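Beta-agarase (Persicobacter, PDB 6AII) probably hydrolyses the beta-1,4-glycosidic bonds of agarose, releasing neoagarobiose, as a GH16-family beta-agarase catalytic domain that carries a bound calcium ion. Local coordinates at residues D189-R194 against L265-Y270; Y200-Y205 against W237-S242. All coordinates share one frame; numbering follows the deposited sequence.

Contact 1 of 2, residues D189-R194 against L265-Y270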
loop_
_atom_site.group_PDB
_atom_site.type_symbol
_atom_site.label_atom_id
_atom_site.label_comp_id
_atom_site.label_asym_id
_atom_site.label_seq_id
_atom_site.Cartn_x
_atom_site.Cartn_y
_atom_site.Cartn_z
ATOM N N ASP A 189 -7.039 19.853 -5.384
ATOM C CA ASP A 189 -8.080 19.138 -4.756
ATOM C C ASP A 189 -7.658 17.659 -4.664
ATOM O O ASP A 189 -6.993 17.145 -5.540
ATOM C CB ASP A 189 -9.375 19.242 -5.555
ATOM C CG ASP A 189 -9.787 20.692 -5.765
ATOM O OD1 ASP A 189 -9.870 21.391 -4.758
ATOM O OD2 ASP A 189 -9.992 21.084 -6.926
ATOM N N ASP A 190 -8.151 17.018 -3.626
ATOM C CA ASP A 190 -7.944 15.559 -3.445
ATOM C C ASP A 190 -9.245 14.917 -2.969
ATOM O O ASP A 190 -9.674 15.148 -1.805
ATOM C CB ASP A 190 -6.897 15.416 -2.370
ATOM C CG ASP A 190 -6.604 13.984 -1.964
ATOM O OD1 ASP A 190 -7.292 13.087 -2.460
ATOM O OD2 ASP A 190 -5.711 13.833 -1.120
ATOM N N TYR A 191 -9.900 14.111 -3.794
ATOM C CA TYR A 191 -11.030 13.339 -3.367
ATOM C C TYR A 191 -10.567 11.911 -3.031
ATOM O O TYR A 191 -9.976 11.232 -3.887
ATOM C CB TYR A 191 -12.141 13.204 -4.429
ATOM C CG TYR A 191 -13.184 12.173 -4.096
ATOM C CD1 TYR A 191 -13.989 12.292 -2.984
ATOM C CD2 TYR A 191 -13.247 10.964 -4.794
ATOM C CE1 TYR A 191 -14.912 11.318 -2.629
ATOM C CE2 TYR A 191 -14.137 9.962 -4.431
ATOM C CZ TYR A 191 -14.949 10.117 -3.327
ATOM O OH TYR A 191 -15.804 9.159 -2.897
ATOM N N GLN A 192 -10.905 11.473 -1.823
ATOM C CA GLN A 192 -10.900 10.045 -1.540
ATOM C C GLN A 192 -12.151 9.713 -0.766
ATOM O O GLN A 192 -12.632 10.529 0.017
ATOM C CB GLN A 192 -9.665 9.613 -0.743
ATOM C CG GLN A 192 -9.695 9.987 0.710
ATOM C CD GLN A 192 -8.614 9.322 1.536
ATOM O OE1 GLN A 192 -8.430 8.111 1.502
ATOM N NE2 GLN A 192 -7.886 10.154 2.261
ATOM N N PRO A 193 -12.652 8.513 -0.957
ATOM C CA PRO A 193 -13.755 8.075 -0.104
ATOM C C PRO A 193 -13.307 8.088 1.355
ATOM O O PRO A 193 -12.168 7.766 1.663
ATOM C CB PRO A 193 -14.046 6.651 -0.575
ATOM C CG PRO A 193 -12.746 6.225 -1.165
ATOM C CD PRO A 193 -12.248 7.453 -1.887
ATOM N N ARG A 194 -14.186 8.620 2.224
ATOM C CA ARG A 194 -13.944 8.695 3.654
ATOM C C ARG A 194 -15.254 9.128 4.308
ATOM O O ARG A 194 -16.220 9.560 3.602
ATOM C CB ARG A 194 -12.818 9.671 4.003
ATOM C CG ARG A 194 -13.017 11.080 3.449
ATOM C CD ARG A 194 -11.706 11.840 3.389
ATOM N NE ARG A 194 -11.769 13.228 2.910
ATOM C CZ ARG A 194 -11.649 14.284 3.703
ATOM N NH1 ARG A 194 -11.566 14.090 5.011
ATOM N NH2 ARG A 194 -11.496 15.507 3.170
ATOM N N LEU A 265 -16.393 6.712 -6.815
ATOM C CA LEU A 265 -15.009 6.722 -7.305
ATOM C C LEU A 265 -14.517 8.124 -7.643
ATOM O O LEU A 265 -13.365 8.410 -7.423
ATOM C CB LEU A 265 -14.823 5.798 -8.485
ATOM C CG LEU A 265 -15.078 4.383 -7.980
ATOM C CD1 LEU A 265 -16.450 3.867 -8.366
ATOM C CD2 LEU A 265 -13.953 3.445 -8.225
ATOM N N ASP A 266 -15.443 8.967 -8.103
ATOM C CA ASP A 266 -15.071 10.342 -8.563
ATOM C C ASP A 266 -16.204 11.306 -8.235
ATOM O O ASP A 266 -16.991 11.694 -9.094
ATOM C CB ASP A 266 -14.709 10.326 -10.046
ATOM C CG ASP A 266 -14.295 11.699 -10.578
ATOM O OD1 ASP A 266 -13.879 12.553 -9.749
ATOM O OD2 ASP A 266 -14.344 11.873 -11.813
ATOM N N LYS A 267 -16.294 11.666 -6.986
ATOM C CA LYS A 267 -17.474 12.311 -6.451
ATOM C C LYS A 267 -17.716 13.672 -7.118
ATOM O O LYS A 267 -18.877 14.013 -7.353
ATOM C CB LYS A 267 -17.298 12.502 -4.949
ATOM C CG LYS A 267 -18.441 13.228 -4.271
ATOM C CD LYS A 267 -18.339 13.214 -2.757
ATOM C CE LYS A 267 -19.534 13.891 -2.108
ATOM N NZ LYS A 267 -19.501 13.788 -0.621
ATOM N N TYR A 268 -16.657 14.395 -7.343
ATOM C CA TYR A 268 -16.755 15.812 -7.809
ATOM C C TYR A 268 -16.395 15.879 -9.296
ATOM O O TYR A 268 -16.142 16.977 -9.797
ATOM C CB TYR A 268 -15.848 16.693 -6.960
ATOM C CG TYR A 268 -16.238 16.699 -5.521
ATOM C CD1 TYR A 268 -17.374 17.347 -5.081
ATOM C CD2 TYR A 268 -15.492 15.974 -4.591
ATOM C CE1 TYR A 268 -17.760 17.292 -3.758
ATOM C CE2 TYR A 268 -15.859 15.926 -3.264
ATOM C CZ TYR A 268 -16.980 16.611 -2.831
ATOM O OH TYR A 268 -17.317 16.578 -1.516
ATOM N N ASN A 269 -16.344 14.738 -9.965
ATOM C CA ASN A 269 -16.065 14.631 -11.417
ATOM C C ASN A 269 -14.765 15.329 -11.806
ATOM O O ASN A 269 -14.717 16.200 -12.685
ATOM C CB ASN A 269 -17.193 15.206 -12.267
ATOM C CG ASN A 269 -16.945 14.931 -13.736
ATOM O OD1 ASN A 269 -16.005 14.212 -14.083
ATOM N ND2 ASN A 269 -17.708 15.577 -14.603
ATOM N N TYR A 270 -13.696 14.926 -11.182
ATOM C CA TYR A 270 -12.394 15.398 -11.548
ATOM C C TYR A 270 -11.799 14.645 -12.740
ATOM O O TYR A 270 -10.681 15.022 -13.168
ATOM C CB TYR A 270 -11.376 15.276 -10.432
ATOM C CG TYR A 270 -11.706 16.002 -9.171
ATOM C CD1 TYR A 270 -12.477 17.164 -9.161
ATOM C CD2 TYR A 270 -11.144 15.585 -7.984
ATOM C CE1 TYR A 270 -12.743 17.825 -7.975
ATOM C CE2 TYR A 270 -11.418 16.228 -6.799
ATOM C CZ TYR A 270 -12.213 17.359 -6.785
ATOM O OH TYR A 270 -12.478 18.009 -5.599
HETATM O O HOH W 1 -12.092 16.836 -2.957
#
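Tyr-191, on the short edge strand 189-191, approaches Lys-267 with the two CA atoms 7.2 Å apart, and no backbone hydrogen bond joins 189-194 to the loop 265-270, which makes a type I beta turn from Asp-266 to Asn-269. The contact packs this loop against a strand paired with strand 173-181 in one sheet of the GH16 beta-sandwich. CG of Tyr-191 is anti to the backbone N (chi1 168°), on a CA-CB bond that already points at 265-270. Lys-267 CB sits over one face of the Tyr-191 ring, 3.7 Å from the centroid, in a CH-pi contact; Pro-193 N lies over the opposite face, and Leu-265 O comes in at the edge, 3.5 Å from Tyr-191 CE2. The Tyr-191 hydroxyl is hydrogen-bonded to Val-264 O, so the buried ring is held at its polar end as well. Lys-267 runs extended past the ring to a salt bridge with Glu-197, whose OE1 also bonds the hydroxyl of Tyr-268. Across the turn, Asp-266 OD1 accepts the backbone N-H of Tyr-270 through its syn lone pair (N to OD1 2.8 Å), while OD2 bonds Thr-271. Tyr-270 crosses Asp-189 at about a right angle, and its CE2 packs 3.9 Å from Tyr-191 CB. Tyr-270 OH lies 3.3 Å from Asp-189 CB and 2.9 Å from a water that also gives a weak bond to Asp-190 O.

Contact 2 of 2, residues Y200-Y205 against W237-S242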
loop_
_atom_site.group_PDB
_atom_site.type_symbol
_atom_site.label_atom_id
_atom_site.label_comp_id
_atom_site.label_asym_id
_atom_site.label_seq_id
_atom_site.Cartn_x
_atom_site.Cartn_y
_atom_site.Cartn_z
ATOM N N TYR A 200 -18.364 5.148 3.763
ATOM C CA TYR A 200 -18.011 4.526 5.015
ATOM C C TYR A 200 -17.174 3.239 4.824
ATOM O O TYR A 200 -17.184 2.616 3.751
ATOM C CB TYR A 200 -19.284 4.281 5.829
ATOM C CG TYR A 200 -20.022 5.583 6.045
ATOM C CD1 TYR A 200 -19.461 6.569 6.833
ATOM C CD2 TYR A 200 -21.217 5.829 5.396
ATOM C CE1 TYR A 200 -20.100 7.792 6.995
ATOM C CE2 TYR A 200 -21.859 7.040 5.548
ATOM C CZ TYR A 200 -21.273 8.028 6.310
ATOM O OH TYR A 200 -21.938 9.218 6.450
ATOM N N GLY A 201 -16.488 2.856 5.896
ATOM C CA GLY A 201 -15.839 1.558 5.951
ATOM C C GLY A 201 -14.418 1.571 5.399
ATOM O O GLY A 201 -13.775 0.518 5.399
ATOM N N THR A 202 -13.865 2.722 5.003
ATOM C CA THR A 202 -12.559 2.750 4.339
ATOM C C THR A 202 -11.434 2.315 5.300
ATOM O O THR A 202 -10.342 1.936 4.825
ATOM C CB THR A 202 -12.212 4.124 3.746
ATOM O OG1 THR A 202 -12.182 5.066 4.828
ATOM C CG2 THR A 202 -13.172 4.533 2.643
ATOM N N TRP A 203 -11.582 2.395 6.614
ATOM C CA TRP A 203 -10.532 1.945 7.493
ATOM C C TRP A 203 -10.963 0.567 8.039
ATOM O O TRP A 203 -11.775 0.423 8.967
ATOM C CB TRP A 203 -10.318 2.932 8.629
ATOM C CG TRP A 203 -9.608 4.189 8.205
ATOM C CD1 TRP A 203 -10.140 5.354 7.713
ATOM C CD2 TRP A 203 -8.194 4.354 8.144
ATOM N NE1 TRP A 203 -9.152 6.237 7.395
ATOM C CE2 TRP A 203 -7.938 5.654 7.657
ATOM C CE3 TRP A 203 -7.114 3.512 8.431
ATOM C CZ2 TRP A 203 -6.657 6.115 7.464
ATOM C CZ3 TRP A 203 -5.833 3.972 8.227
ATOM C CH2 TRP A 203 -5.615 5.281 7.781
ATOM N N TYR A 204 -10.536 -0.427 7.298
ATOM C CA TYR A 204 -10.920 -1.843 7.594
ATOM C C TYR A 204 -10.271 -2.314 8.885
ATOM O O TYR A 204 -9.067 -2.131 9.135
ATOM C CB TYR A 204 -10.426 -2.751 6.461
ATOM C CG TYR A 204 -10.787 -4.206 6.660
ATOM C CD1 TYR A 204 -12.022 -4.631 6.288
ATOM C CD2 TYR A 204 -9.926 -5.057 7.319
ATOM C CE1 TYR A 204 -12.427 -5.941 6.511
ATOM C CE2 TYR A 204 -10.283 -6.385 7.505
ATOM C CZ TYR A 204 -11.535 -6.797 7.099
ATOM O OH TYR A 204 -11.971 -8.068 7.378
ATOM N N TYR A 205 -11.065 -3.008 9.726
ATOM C CA TYR A 205 -10.487 -3.731 10.882
ATOM C C TYR A 205 -11.474 -4.851 11.258
ATOM O O TYR A 205 -12.550 -4.918 10.709
ATOM C CB TYR A 205 -10.104 -2.854 12.088
ATOM C CG TYR A 205 -11.268 -2.340 12.897
ATOM C CD1 TYR A 205 -12.024 -1.267 12.452
ATOM C CD2 TYR A 205 -11.560 -2.931 14.117
ATOM C CE1 TYR A 205 -13.108 -0.795 13.192
ATOM C CE2 TYR A 205 -12.606 -2.430 14.889
ATOM C CZ TYR A 205 -13.324 -1.341 14.445
ATOM O OH TYR A 205 -14.409 -0.831 15.143
ATOM N N TRP A 237 -13.018 -11.619 -0.034
ATOM C CA TRP A 237 -13.613 -10.311 -0.393
ATOM C C TRP A 237 -13.918 -9.472 0.848
ATOM O O TRP A 237 -14.480 -10.015 1.820
ATOM C CB TRP A 237 -14.880 -10.491 -1.238
ATOM C CG TRP A 237 -15.607 -9.202 -1.504
ATOM C CD1 TRP A 237 -15.322 -8.308 -2.495
ATOM C CD2 TRP A 237 -16.626 -8.557 -0.708
ATOM N NE1 TRP A 237 -16.145 -7.219 -2.438
ATOM C CE2 TRP A 237 -16.965 -7.350 -1.352
ATOM C CE3 TRP A 237 -17.331 -8.910 0.450
ATOM C CZ2 TRP A 237 -17.920 -6.466 -0.828
ATOM C CZ3 TRP A 237 -18.275 -8.055 0.950
ATOM C CH2 TRP A 237 -18.564 -6.863 0.311
ATOM N N VAL A 238 -13.563 -8.187 0.865
ATOM C CA VAL A 238 -13.958 -7.308 1.968
ATOM C C VAL A 238 -14.675 -6.042 1.497
ATOM O O VAL A 238 -15.336 -5.406 2.369
ATOM C CB VAL A 238 -12.772 -6.961 2.896
ATOM C CG1 VAL A 238 -12.212 -8.217 3.560
ATOM C CG2 VAL A 238 -11.716 -6.165 2.138
ATOM N N ARG A 239 -14.551 -5.583 0.228
ATOM C CA ARG A 239 -15.095 -4.259 -0.059
ATOM C C ARG A 239 -15.213 -4.118 -1.568
ATOM O O ARG A 239 -14.298 -4.569 -2.311
ATOM C CB ARG A 239 -14.127 -3.170 0.419
ATOM C CG ARG A 239 -14.542 -1.717 0.177
ATOM C CD ARG A 239 -13.639 -0.791 0.977
ATOM N NE ARG A 239 -14.129 0.584 0.904
ATOM C CZ ARG A 239 -15.184 1.082 1.549
ATOM N NH1 ARG A 239 -15.809 0.364 2.475
ATOM N NH2 ARG A 239 -15.537 2.341 1.292
ATOM N N THR A 240 -16.296 -3.504 -2.011
ATOM C CA THR A 240 -16.476 -3.147 -3.453
ATOM C C THR A 240 -16.962 -1.695 -3.510
ATOM O O THR A 240 -17.836 -1.298 -2.719
ATOM C CB THR A 240 -17.545 -4.010 -4.116
ATOM O OG1 THR A 240 -16.985 -5.324 -4.244
ATOM C CG2 THR A 240 -17.920 -3.493 -5.495
ATOM N N LEU A 241 -16.412 -0.919 -4.420
ATOM C CA LEU A 241 -16.996 0.379 -4.837
ATOM C C LEU A 241 -17.383 0.204 -6.322
ATOM O O LEU A 241 -16.569 -0.231 -7.094
ATOM C CB LEU A 241 -15.968 1.495 -4.721
ATOM C CG LEU A 241 -15.848 2.183 -3.357
ATOM C CD1 LEU A 241 -15.376 1.217 -2.316
ATOM C CD2 LEU A 241 -14.944 3.411 -3.369
ATOM N N SER A 242 -18.638 0.537 -6.631
ATOM C CA SER A 242 -19.163 0.293 -7.999
ATOM C C SER A 242 -20.134 1.414 -8.373
ATOM O O SER A 242 -21.281 1.385 -7.925
ATOM C CB SER A 242 -19.847 -1.030 -8.095
ATOM O OG SER A 242 -19.965 -1.368 -9.484
HETATM O O HOH W 2 -14.153 -1.715 4.030
#
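Arg-239 reaches from strand 236-242 to the loop before strand 203-204 and grips the carbonyl oxygen of Tyr-200 end-on with both terminal nitrogens. Arg-239 NH1 lies 2.9 Å and Arg-239 NH2 3.0 Å from Tyr-200 O; both bonds are bent, with N-H...O angles of 137° and 135°. The oxygen is tilted 16° out of the guanidinium plane. NH1 lies in the carbonyl plane, on a lone pair of the oxygen, whereas NH2 stands above that plane. An arginine chain extended from CG to NE spans the gap between the backbones. Gly-201 C and Thr-202 N lie over one face of the guanidinium, and Thr-202 CG2 packs 3.5 Å from Arg-239 NH2. Gly-201, with a positive phi and no side chain, lets the guanidinium come up against its backbone. A water donates to Gly-201 O and accepts from Arg-239 NH1 at 3.1 Å, bridging the same two residues. The arginine thus ties down consecutive backbone carbonyls, one directly and one through the water.

Farther along, Tyr-204 and Val-238 cross at about a right angle. The CG1 methyl of Val-238, anti to its carbonyl carbon, approaches the phenol obliquely, 3.7 Å from Tyr-204 CE1 and 3.8 Å from Tyr-204 OH. That hydroxyl is hydrogen-bonded to Glu-206, while Leu-175 of strand 173-181 packs against Tyr-204, Val-238 and Arg-239. Val-238 and Arg-239 both face Tyr-231 on strand 228-233, and both send their side chains toward 200-205. This is a classic beta bulge, set here where the two sheets of a GH16 beta-sandwich pack together.

How the contacts relate
Contact 1 and contact 2 have centres 16 Å apart and share the sheet containing strand 173-181, with which both strands 189-191 and 203-204 pair antiparallel. Along the chain the order is 189-194, 200-205, 237-242 and 265-270, so contact 2 falls between the two halves of contact 1. Strand 236-242 belongs to the other, antiparallel sheet, whereas 265-270 is a loop leading on to strand 280-287. The contacts touch directly: Pro-193 O lies 3.5 Å from Thr-202 CG2, and Pro-193 CG packs 4.2 Å from Leu-241 CD2. Together they join neighbouring segments at one sheet's margin to a strand of the other sheet and a connecting loop.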